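Local coordinates for protein oxidase/hydroxylase (Streptomyces hygroscopicus subsp. hygroscopicus, PDB 4XCB) that binds a divalent metal, 2-oxoglutarate and hygromycin B, and probably acts as a 2-oxoglutarate-dependent oxygenase that closes rings oxidatively in orthosomycin biosynthesis, at residues V143-Q149 with F194-V200; D16-F20 with Y158-K164; P137-A141 with G226-F232. One frame throughout, in Å; residues are numbered along the deposited sequence.

Contact 1. Residues V143-Q149 with F194-V200. With AKG (2-oxoglutaric acid), chain F.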
loop_
_atom_site.group_PDB
_atom_site.type_symbol
_atom_site.label_atom_id
_atom_site.label_comp_id
_atom_site.label_asym_id
_atom_site.label_seq_id
_atom_site.Cartn_x
_atom_site.Cartn_y
_atom_site.Cartn_z
ATOM N N VAL A 143 20.113 16.199 16.897
ATOM C CA VAL A 143 20.504 16.457 18.268
ATOM C C VAL A 143 20.591 17.968 18.486
ATOM O O VAL A 143 21.522 18.641 18.018
ATOM C CB VAL A 143 21.864 15.799 18.602
ATOM C CG1 VAL A 143 22.194 16.045 20.079
ATOM C CG2 VAL A 143 21.847 14.306 18.254
ATOM N N TYR A 144 19.614 18.515 19.196
ATOM C CA TYR A 144 19.604 19.953 19.410
ATOM C C TYR A 144 20.535 20.337 20.541
ATOM O O TYR A 144 20.584 19.670 21.577
ATOM C CB TYR A 144 18.185 20.446 19.689
ATOM C CG TYR A 144 17.310 20.439 18.462
ATOM C CD1 TYR A 144 16.503 19.342 18.170
ATOM C CD2 TYR A 144 17.319 21.513 17.572
ATOM C CE1 TYR A 144 15.707 19.325 17.035
ATOM C CE2 TYR A 144 16.525 21.499 16.425
ATOM C CZ TYR A 144 15.725 20.406 16.167
ATOM O OH TYR A 144 14.929 20.396 15.036
ATOM N N LEU A 145 21.280 21.411 20.330
ATOM C CA LEU A 145 22.278 21.849 21.292
ATOM C C LEU A 145 21.951 23.248 21.775
ATOM O O LEU A 145 22.805 23.930 22.339
ATOM C CB LEU A 145 23.679 21.824 20.676
ATOM C CG LEU A 145 24.199 20.476 20.175
ATOM C CD1 LEU A 145 25.605 20.615 19.583
ATOM C CD2 LEU A 145 24.164 19.444 21.287
ATOM N N SER A 146 20.715 23.683 21.529
ATOM C CA SER A 146 20.210 24.920 22.117
ATOM C C SER A 146 18.704 24.795 22.311
ATOM O O SER A 146 18.074 23.912 21.737
ATOM C CB SER A 146 20.552 26.132 21.249
ATOM O OG SER A 146 19.954 26.063 19.966
ATOM N N ASP A 147 18.143 25.670 23.139
ATOM C CA ASP A 147 16.713 25.671 23.401
ATOM C C ASP A 147 15.986 26.419 22.303
ATOM O O ASP A 147 16.401 27.508 21.899
ATOM C CB ASP A 147 16.395 26.325 24.741
ATOM C CG ASP A 147 16.860 25.511 25.926
ATOM O OD1 ASP A 147 16.799 26.052 27.052
ATOM O OD2 ASP A 147 17.277 24.347 25.760
ATOM N N ILE A 148 14.893 25.832 21.831
ATOM C CA ILE A 148 14.062 26.444 20.813
ATOM C C ILE A 148 12.622 26.359 21.326
ATOM O O ILE A 148 11.965 25.320 21.227
ATOM C CB ILE A 148 14.238 25.744 19.437
ATOM C CG1 ILE A 148 15.718 25.709 19.039
ATOM C CG2 ILE A 148 13.418 26.465 18.385
ATOM C CD1 ILE A 148 16.010 24.872 17.798
ATOM N N GLN A 149 12.137 27.447 21.920
ATOM C CA GLN A 149 10.892 27.371 22.678
ATOM C C GLN A 149 9.785 28.282 22.143
ATOM O O GLN A 149 8.708 28.372 22.725
ATOM C CB GLN A 149 11.167 27.696 24.149
ATOM C CG GLN A 149 11.930 26.600 24.882
ATOM C CD GLN A 149 11.117 25.328 25.046
ATOM O OE1 GLN A 149 10.136 25.301 25.788
ATOM N NE2 GLN A 149 11.524 24.268 24.354
ATOM N N PHE A 194 8.696 22.405 19.624
ATOM C CA PHE A 194 9.648 23.075 20.496
ATOM C C PHE A 194 10.530 22.054 21.183
ATOM O O PHE A 194 10.086 20.955 21.502
ATOM C CB PHE A 194 8.898 23.949 21.499
ATOM C CG PHE A 194 7.948 24.895 20.842
ATOM C CD1 PHE A 194 8.399 25.759 19.858
ATOM C CD2 PHE A 194 6.604 24.881 21.153
ATOM C CE1 PHE A 194 7.538 26.623 19.218
ATOM C CE2 PHE A 194 5.725 25.748 20.517
ATOM C CZ PHE A 194 6.192 26.618 19.547
ATOM N N VAL A 195 11.803 22.391 21.363
ATOM C CA VAL A 195 12.749 21.434 21.923
ATOM C C VAL A 195 13.675 22.083 22.934
ATOM O O VAL A 195 13.836 23.303 22.948
ATOM C CB VAL A 195 13.623 20.766 20.813
ATOM C CG1 VAL A 195 12.784 19.835 19.948
ATOM C CG2 VAL A 195 14.312 21.818 19.964
ATOM N N ARG A 196 14.292 21.250 23.767
ATOM C CA ARG A 196 15.313 21.698 24.708
ATOM C C ARG A 196 16.660 21.143 24.297
ATOM O O ARG A 196 16.723 20.133 23.589
ATOM C CB ARG A 196 14.971 21.260 26.132
ATOM C CG ARG A 196 13.736 21.945 26.678
ATOM C CD ARG A 196 13.998 23.410 26.996
ATOM N NE ARG A 196 12.927 23.940 27.837
ATOM C CZ ARG A 196 12.923 25.146 28.401
ATOM N NH1 ARG A 196 13.943 25.977 28.225
ATOM N NH2 ARG A 196 11.888 25.517 29.148
ATOM N N SER A 197 17.724 21.828 24.703
ATOM C CA SER A 197 19.084 21.371 24.468
ATOM C C SER A 197 19.242 19.958 25.034
ATOM O O SER A 197 18.902 19.709 26.191
ATOM C CB SER A 197 20.080 22.359 25.102
ATOM O OG SER A 197 21.412 21.940 24.901
ATOM N N GLY A 198 19.717 19.027 24.206
ATOM C CA GLY A 198 19.869 17.646 24.636
ATOM C C GLY A 198 18.765 16.714 24.170
ATOM O O GLY A 198 18.872 15.485 24.301
ATOM N N ASP A 199 17.694 17.292 23.635
ATOM C CA ASP A 199 16.629 16.509 23.016
ATOM C C ASP A 199 17.065 15.965 21.662
ATOM O O ASP A 199 17.889 16.571 20.976
ATOM C CB ASP A 199 15.368 17.349 22.794
ATOM C CG ASP A 199 14.689 17.784 24.079
ATOM O OD1 ASP A 199 15.035 17.279 25.173
ATOM O OD2 ASP A 199 13.764 18.626 23.972
ATOM N N VAL A 200 16.471 14.845 21.270
ATOM C CA VAL A 200 16.667 14.273 19.938
ATOM C C VAL A 200 15.335 14.321 19.182
ATOM O O VAL A 200 14.318 13.886 19.708
ATOM C CB VAL A 200 17.155 12.827 20.022
ATOM C CG1 VAL A 200 17.180 12.187 18.642
ATOM C CG2 VAL A 200 18.556 12.771 20.653
HETATM C C1 AKG F . 17.583 19.755 7.866
HETATM O O1 AKG F . 17.259 19.135 6.804
HETATM O O2 AKG F . 18.799 20.004 8.125
HETATM C C2 AKG F . 16.512 20.192 8.828
HETATM O O5 AKG F . 15.372 19.830 8.600
HETATM C C3 AKG F . 16.865 21.087 10.004
HETATM C C4 AKG F . 15.862 21.032 11.132
HETATM C C5 AKG F . 16.139 22.151 12.124
HETATM O O3 AKG F . 15.500 22.199 13.212
HETATM O O4 AKG F . 17.009 23.021 11.851
HETATM O O HOH W 1 10.270 21.600 24.481
#
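The 2-oxoglutarate pocket of the double-stranded beta helix takes one of its walls from here, where Tyr144, the last residue of strand 139-144, meets Val195 in the loop leading into strand 200-204. Val195 CG2 sits over one face of the Tyr144 ring, 3.7 Å from its centroid, while at the ring edge Tyr144 OH donates to AKG O3 at 2.6 Å, the oxygen lying in the ring plane. Tyr144 CG is anti to its own carbonyl carbon (chi1 -73°), which carries the ring past the valine to the ligand. A leucine here would probably leave that carboxylate oxygen without its hydroxyl partner and take the aromatic face from Val195. The backbones pair antiparallel around this point: Gly198 N reaches Tyr144 O at 2.8 Å, and Ile148 and Val195 exchange two bonds. Asp147 then ties down the type II turn from Arg196 to Asp199. Its OD2 takes Ser197 N nearly end-on at 2.8 Å, and its OD1 is met by Arg196 NH1 at 3.1 Å from above the carboxylate plane, the two flat groups standing 79° apart. On the guanidinium's face lies the Gln149 amide, stacked with planes only 10° apart. Arg220 also bonds the ligand, an arrangement consistent with the carboxylate-binding end of the pocket in 2-oxoglutarate oxygenases of this fold.

Contact 2. Residues D16-F20 with Y158-K164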
loop_
_atom_site.group_PDB
_atom_site.type_symbol
_atom_site.label_atom_id
_atom_site.label_comp_id
_atom_site.label_asym_id
_atom_site.label_seq_id
_atom_site.Cartn_x
_atom_site.Cartn_y
_atom_site.Cartn_z
ATOM N N ASP A 16 4.998 6.750 13.618
ATOM C CA ASP A 16 4.277 6.283 12.450
ATOM C C ASP A 16 3.273 7.335 12.008
ATOM O O ASP A 16 3.172 7.665 10.829
ATOM C CB ASP A 16 3.569 4.969 12.754
ATOM C CG ASP A 16 2.604 4.555 11.664
ATOM O OD1 ASP A 16 3.003 4.481 10.483
ATOM O OD2 ASP A 16 1.426 4.278 11.990
ATOM N N THR A 17 2.520 7.872 12.964
ATOM C CA THR A 17 1.392 8.708 12.579
ATOM C C THR A 17 1.784 10.143 12.253
ATOM O O THR A 17 1.067 10.821 11.515
ATOM C CB THR A 17 0.309 8.731 13.673
ATOM O OG1 THR A 17 0.896 9.030 14.945
ATOM C CG2 THR A 17 -0.398 7.384 13.734
ATOM N N THR A 18 2.908 10.615 12.786
ATOM C CA THR A 18 3.298 12.011 12.601
ATOM C C THR A 18 4.571 12.210 11.780
ATOM O O THR A 18 4.849 13.313 11.304
ATOM C CB THR A 18 3.504 12.709 13.962
ATOM O OG1 THR A 18 4.717 12.229 14.568
ATOM C CG2 THR A 18 2.323 12.449 14.888
ATOM N N GLY A 19 5.354 11.143 11.629
ATOM C CA GLY A 19 6.566 11.211 10.828
ATOM C C GLY A 19 7.788 11.644 11.611
ATOM O O GLY A 19 8.852 11.791 11.044
ATOM N N PHE A 20 7.626 11.883 12.904
ATOM C CA PHE A 20 8.778 12.232 13.717
ATOM C C PHE A 20 8.501 11.888 15.160
ATOM O O PHE A 20 7.392 11.490 15.515
ATOM C CB PHE A 20 9.146 13.715 13.563
ATOM C CG PHE A 20 8.165 14.660 14.182
ATOM C CD1 PHE A 20 6.961 14.950 13.556
ATOM C CD2 PHE A 20 8.464 15.287 15.372
ATOM C CE1 PHE A 20 6.068 15.848 14.127
ATOM C CE2 PHE A 20 7.572 16.180 15.946
ATOM C CZ PHE A 20 6.374 16.454 15.322
ATOM N N TYR A 158 6.442 21.522 10.497
ATOM C CA TYR A 158 6.138 20.437 9.581
ATOM C C TYR A 158 4.688 20.512 9.120
ATOM O O TYR A 158 3.813 21.050 9.821
ATOM C CB TYR A 158 6.395 19.079 10.248
ATOM C CG TYR A 158 5.466 18.841 11.406
ATOM C CD1 TYR A 158 5.701 19.446 12.641
ATOM C CD2 TYR A 158 4.313 18.077 11.260
ATOM C CE1 TYR A 158 4.839 19.270 13.697
ATOM C CE2 TYR A 158 3.444 17.890 12.320
ATOM C CZ TYR A 158 3.714 18.495 13.536
ATOM O OH TYR A 158 2.867 18.327 14.601
ATOM N N VAL A 159 4.430 19.964 7.944
ATOM C CA VAL A 159 3.058 19.868 7.461
ATOM C C VAL A 159 2.461 18.547 7.927
ATOM O O VAL A 159 2.978 17.481 7.601
ATOM C CB VAL A 159 3.011 20.009 5.937
ATOM C CG1 VAL A 159 1.584 19.774 5.391
ATOM C CG2 VAL A 159 3.593 21.365 5.527
ATOM N N GLN A 160 1.369 18.609 8.691
ATOM C CA GLN A 160 0.763 17.426 9.285
ATOM C C GLN A 160 0.485 16.333 8.254
ATOM O O GLN A 160 -0.129 16.601 7.219
ATOM C CB GLN A 160 -0.534 17.819 9.983
ATOM C CG GLN A 160 -1.150 16.726 10.791
ATOM C CD GLN A 160 -2.542 17.072 11.290
ATOM O OE1 GLN A 160 -3.373 16.192 11.501
ATOM N NE2 GLN A 160 -2.802 18.362 11.485
ATOM N N GLY A 161 0.936 15.114 8.534
ATOM C CA GLY A 161 0.669 13.978 7.670
ATOM C C GLY A 161 1.336 14.009 6.301
ATOM O O GLY A 161 1.033 13.166 5.437
ATOM N N SER A 162 2.260 14.945 6.094
ATOM C CA SER A 162 2.877 15.100 4.781
ATOM C C SER A 162 3.783 13.933 4.428
ATOM O O SER A 162 4.140 13.768 3.266
ATOM C CB SER A 162 3.671 16.398 4.707
ATOM O OG SER A 162 4.516 16.519 5.825
ATOM N N HIS A 163 4.155 13.133 5.418
ATOM C CA HIS A 163 5.017 11.973 5.161
ATOM C C HIS A 163 4.231 10.850 4.482
ATOM O O HIS A 163 4.818 9.910 3.912
ATOM C CB HIS A 163 5.662 11.482 6.471
ATOM C CG HIS A 163 4.669 11.009 7.490
ATOM N ND1 HIS A 163 3.546 11.740 7.828
ATOM C CD2 HIS A 163 4.624 9.882 8.238
ATOM C CE1 HIS A 163 2.852 11.077 8.738
ATOM N NE2 HIS A 163 3.491 9.947 9.008
ATOM N N LYS A 164 2.903 10.938 4.513
ATOM C CA LYS A 164 2.086 9.923 3.847
ATOM C C LYS A 164 1.160 10.555 2.801
ATOM O O LYS A 164 0.185 9.939 2.376
ATOM C CB LYS A 164 1.269 9.119 4.867
ATOM C CG LYS A 164 2.111 8.363 5.891
ATOM C CD LYS A 164 1.247 7.496 6.797
ATOM C CE LYS A 164 2.079 6.673 7.774
ATOM N NZ LYS A 164 1.187 5.994 8.777
HETATM O O HOH W 2 -0.397 8.439 9.792
HETATM O O HOH W 3 2.649 14.948 10.816
#
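Two torsions set up this contact: that of His163 brings its ring to the helix end, and that of Asp16 turns the carboxylate to Lys164. The imidazole leaves with CG between the backbone N and the carbonyl carbon (chi1 62°), which lays the ring against the end of helix 9-18, and Asp16 swings its carboxylate opposite the backbone N (chi1 170°). His163 NE2 donates to Asp16 O at 2.9 Å, with the oxygen in the ring plane though the donor is tilted from the carbonyl plane. One face of the imidazole is covered by the chain leaving the helix: Gly19 CA stands 3.8 Å from the ring centroid in a CH-pi contact. Gly19 has positive phi, and a CB there would run into the ring at His163 CG, so glycine suits this spot twice over. Lys164 CG lies over the centre of the other face, and the extended lysine runs on to set NZ 2.9 Å from Asp16 OD1 in a salt bridge, with a weak bond to Asp16 O. Further along, Phe20 presents its edge to the face of Tyr158, centroids 4.7 Å apart and planes at 58°, with Phe20 CE1 over the centre of the phenol ring. Asp16 OD2 also bonds Asn166 N of the second subunit, and Lys164 NZ bonds Lys164 O of the second subunit. Asp16 O, near the helix end, is thus met by donors that would probably offset some of the partial negative charge there, and the Asp16-Lys164 ion pair is shared with the subunit interface.

Contact 3. Residues P137-A141 with G226-F232. With HY0 (hygromycin b variant), chain G; AKG (2-oxoglutaric acid), chain F.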
loop_
_atom_site.group_PDB
_atom_site.type_symbol
_atom_site.label_atom_id
_atom_site.label_comp_id
_atom_site.label_asym_id
_atom_site.label_seq_id
_atom_site.Cartn_x
_atom_site.Cartn_y
_atom_site.Cartn_z
ATOM N N PRO A 137 13.358 4.257 4.817
ATOM C CA PRO A 137 14.735 4.112 4.332
ATOM C C PRO A 137 15.656 5.303 4.633
ATOM O O PRO A 137 16.870 5.126 4.529
ATOM C CB PRO A 137 14.548 3.933 2.826
ATOM C CG PRO A 137 13.302 4.669 2.523
ATOM C CD PRO A 137 12.404 4.496 3.722
ATOM N N TYR A 138 15.135 6.476 4.973
ATOM C CA TYR A 138 16.018 7.601 5.227
ATOM C C TYR A 138 15.494 8.331 6.436
ATOM O O TYR A 138 14.440 8.959 6.359
ATOM C CB TYR A 138 16.091 8.542 4.016
ATOM C CG TYR A 138 17.352 9.375 3.938
ATOM C CD1 TYR A 138 18.158 9.329 2.813
ATOM C CD2 TYR A 138 17.744 10.183 4.989
ATOM C CE1 TYR A 138 19.316 10.076 2.731
ATOM C CE2 TYR A 138 18.895 10.943 4.917
ATOM C CZ TYR A 138 19.678 10.887 3.788
ATOM O OH TYR A 138 20.843 11.631 3.695
ATOM N N VAL A 139 16.200 8.212 7.556
ATOM C CA VAL A 139 15.812 8.915 8.769
ATOM C C VAL A 139 16.990 9.713 9.324
ATOM O O VAL A 139 18.179 9.399 9.075
ATOM C CB VAL A 139 15.272 7.949 9.841
ATOM C CG1 VAL A 139 14.067 7.153 9.287
ATOM C CG2 VAL A 139 16.353 7.013 10.289
ATOM N N LYS A 140 16.658 10.769 10.055
ATOM C CA LYS A 140 17.641 11.618 10.684
ATOM C C LYS A 140 17.441 11.660 12.171
ATOM O O LYS A 140 16.308 11.681 12.654
ATOM C CB LYS A 140 17.574 13.037 10.137
ATOM C CG LYS A 140 18.232 13.227 8.818
ATOM C CD LYS A 140 18.331 14.704 8.516
ATOM C CE LYS A 140 18.821 14.918 7.108
ATOM N NZ LYS A 140 18.560 16.323 6.667
ATOM N N ALA A 141 18.545 11.694 12.899
ATOM C CA ALA A 141 18.506 12.061 14.302
ATOM C C ALA A 141 19.051 13.470 14.420
ATOM O O ALA A 141 20.224 13.719 14.150
ATOM C CB ALA A 141 19.315 11.089 15.152
ATOM N N GLY A 226 22.237 11.204 9.530
ATOM C CA GLY A 226 21.304 10.603 8.595
ATOM C C GLY A 226 21.669 9.152 8.413
ATOM O O GLY A 226 22.842 8.824 8.249
ATOM N N TYR A 227 20.660 8.291 8.476
ATOM C CA TYR A 227 20.860 6.851 8.413
ATOM C C TYR A 227 19.954 6.231 7.385
ATOM O O TYR A 227 18.827 6.690 7.177
ATOM C CB TYR A 227 20.594 6.187 9.769
ATOM C CG TYR A 227 21.381 6.746 10.928
ATOM C CD1 TYR A 227 20.880 7.802 11.674
ATOM C CD2 TYR A 227 22.624 6.226 11.272
ATOM C CE1 TYR A 227 21.587 8.322 12.741
ATOM C CE2 TYR A 227 23.339 6.735 12.342
ATOM C CZ TYR A 227 22.822 7.785 13.066
ATOM O OH TYR A 227 23.523 8.305 14.136
ATOM N N GLY A 228 20.412 5.150 6.770
ATOM C CA GLY A 228 19.548 4.353 5.929
ATOM C C GLY A 228 20.170 2.995 5.710
ATOM O O GLY A 228 21.135 2.632 6.397
ATOM N N PRO A 229 19.649 2.250 4.736
ATOM C CA PRO A 229 20.138 0.891 4.498
ATOM C C PRO A 229 21.546 0.851 3.938
ATOM O O PRO A 229 22.011 1.824 3.374
ATOM C CB PRO A 229 19.135 0.333 3.481
ATOM C CG PRO A 229 17.948 1.229 3.584
ATOM C CD PRO A 229 18.488 2.571 3.885
ATOM N N THR A 230 22.212 -0.282 4.098
ATOM C CA THR A 230 23.582 -0.418 3.629
ATOM C C THR A 230 23.744 -0.232 2.130
ATOM O O THR A 230 24.856 0.034 1.672
ATOM C CB THR A 230 24.165 -1.792 3.999
ATOM O OG1 THR A 230 23.312 -2.837 3.502
ATOM C CG2 THR A 230 24.286 -1.911 5.498
ATOM N N PHE A 231 22.665 -0.360 1.368
ATOM C CA PHE A 231 22.762 -0.206 -0.083
ATOM C C PHE A 231 22.466 1.223 -0.537
ATOM O O PHE A 231 22.484 1.490 -1.734
ATOM C CB PHE A 231 21.826 -1.189 -0.806
ATOM C CG PHE A 231 20.424 -1.189 -0.290
ATOM C CD1 PHE A 231 20.022 -2.098 0.681
ATOM C CD2 PHE A 231 19.511 -0.264 -0.757
ATOM C CE1 PHE A 231 18.731 -2.090 1.164
ATOM C CE2 PHE A 231 18.215 -0.252 -0.267
ATOM C CZ PHE A 231 17.834 -1.163 0.697
ATOM N N PHE A 232 22.176 2.126 0.403
ATOM C CA PHE A 232 22.101 3.551 0.076
ATOM C C PHE A 232 23.505 4.138 0.006
ATOM O O PHE A 232 24.375 3.757 0.793
ATOM C CB PHE A 232 21.279 4.337 1.112
ATOM C CG PHE A 232 19.797 4.378 0.825
ATOM C CD1 PHE A 232 19.162 3.330 0.182
ATOM C CD2 PHE A 232 19.041 5.464 1.238
ATOM C CE1 PHE A 232 17.792 3.379 -0.064
ATOM C CE2 PHE A 232 17.683 5.512 1.004
ATOM C CZ PHE A 232 17.060 4.481 0.360
HETATM C C1 HY0 G . 17.837 20.667 -2.957
HETATM C C2 HY0 G . 17.634 21.478 -4.217
HETATM C C3 HY0 G . 18.939 22.157 -4.606
HETATM C C4 HY0 G . 19.424 23.062 -3.473
HETATM C C5 HY0 G . 19.532 22.297 -2.151
HETATM C C6 HY0 G . 18.279 21.550 -1.814
HETATM N N7 HY0 G . 17.225 20.603 -5.249
HETATM O O8 HY0 G . 16.598 20.088 -2.617
HETATM N N9 HY0 G . 20.701 23.583 -3.823
HETATM C C10 HY0 G . 20.512 24.705 -4.738
HETATM O O11 HY0 G . 19.774 23.234 -1.124
HETATM C C12 HY0 G . 17.737 19.687 1.368
HETATM C C13 HY0 G . 17.578 20.789 0.357
HETATM O O14 HY0 G . 17.641 22.080 0.912
HETATM C C15 HY0 G . 16.635 22.253 1.870
HETATM C C16 HY0 G . 17.052 21.482 3.083
HETATM C C17 HY0 G . 17.110 19.955 2.667
HETATM O O18 HY0 G . 18.568 20.705 -0.664
HETATM C C19 HY0 G . 16.516 23.740 2.195
HETATM O O20 HY0 G . 15.931 24.399 1.068
HETATM O O21 HY0 G . 18.292 21.894 3.521
HETATM O O22 HY0 G . 17.800 19.278 3.631
HETATM C C23 HY0 G . 18.854 18.570 2.951
HETATM C C24 HY0 G . 20.052 18.510 3.839
HETATM C C25 HY0 G . 21.055 17.501 3.303
HETATM C C26 HY0 G . 20.402 16.155 3.062
HETATM C C27 HY0 G . 19.263 16.350 2.120
HETATM O O28 HY0 G . 18.368 17.274 2.695
HETATM O O29 HY0 G . 19.133 19.294 1.677
HETATM O O30 HY0 G . 20.722 19.774 3.898
HETATM O O31 HY0 G . 22.129 17.412 4.210
HETATM O O32 HY0 G . 19.932 15.568 4.278
HETATM C C33 HY0 G . 18.511 15.026 1.889
HETATM C C34 HY0 G . 17.735 15.103 0.600
HETATM O O35 HY0 G . 18.582 14.991 -0.525
HETATM N N36 HY0 G . 17.583 14.847 2.943
HETATM C C1 AKG F . 17.583 19.755 7.866
HETATM O O1 AKG F . 17.259 19.135 6.804
HETATM O O2 AKG F . 18.799 20.004 8.125
HETATM C C2 AKG F . 16.512 20.192 8.828
HETATM O O5 AKG F . 15.372 19.830 8.600
HETATM C C3 AKG F . 16.865 21.087 10.004
HETATM C C4 AKG F . 15.862 21.032 11.132
HETATM C C5 AKG F . 16.139 22.151 12.124
HETATM O O3 AKG F . 15.500 22.199 13.212
HETATM O O4 AKG F . 17.009 23.021 11.851
#
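Phe232 has Tyr138 CD1 at its ring edge, 4.3 Å from Phe232 CE2, while Pro137 CB comes in obliquely to 3.6 Å from Phe232 CZ. One face of the phenyl is taken by its own turn, with Pro229 CD over the centre of the ring. The Tyr227 ring has Ala141 CB near its plane at the edge, 4.3 Å from Tyr227 CE1, and sends its hydroxyl to Ala69 O. These groups flank a short antiparallel pairing of strands 139-144 and 220-229, whose local axes run at 147°. Val139 and Tyr227 form the hydrogen-bonded pair: Tyr227 N reaches Val139 O at 2.8 Å, and Val139 N reaches Tyr227 O at 3.1 Å, both fairly straight. Pro137 O is buried with no hydrogen-bond partner; Gly228 CA and Pro229 CD crowd it instead, and a CB on Gly228 would collide with it. Gly226 is likewise bare beside Tyr138, where a CB would be tight against the phenol ring. On the face of Lys140, the side chain leaves CG anti to the carbonyl carbon (chi1 -79°) and then runs fully extended to the ligands. Its NZ donates to HY0 O32 at 2.9 Å and is also bonded to Tyr92 OH, while AKG O1 lies 3.1 Å away from it. Phe232 also packs edge-to-face on Phe231 of the third subunit. Across the two strands, then, the pairing is backbone hydrogen bonds and apolar contacts, and the polar reach comes from Lys140, whose NZ stands between hygromycin and 2-oxoglutarate.

Overall arrangement
Contacts 1 and 3 share strand 139-144 and touch directly, Val200 CG1 lying 4.2 Å from Ala141 CB, though their centres are about 22 Å apart. They serve opposite ends of 2-oxoglutarate: contact 1 holds the O3 carboxylate through Tyr144, and contact 3 brings Lys140 to the O1 end, with its side chain about 4 Å from the nickel ion. Contact 2 touches neither; its nearest atoms are about 7 Å from each. It joins the sheet of strand 156-159 to the end of helix 9-18, which leads into strand 20-23 of the sheet that contacts 1 and 3 share. Its Tyr158 side chain comes within about 4 Å of that of the metal ligand His209.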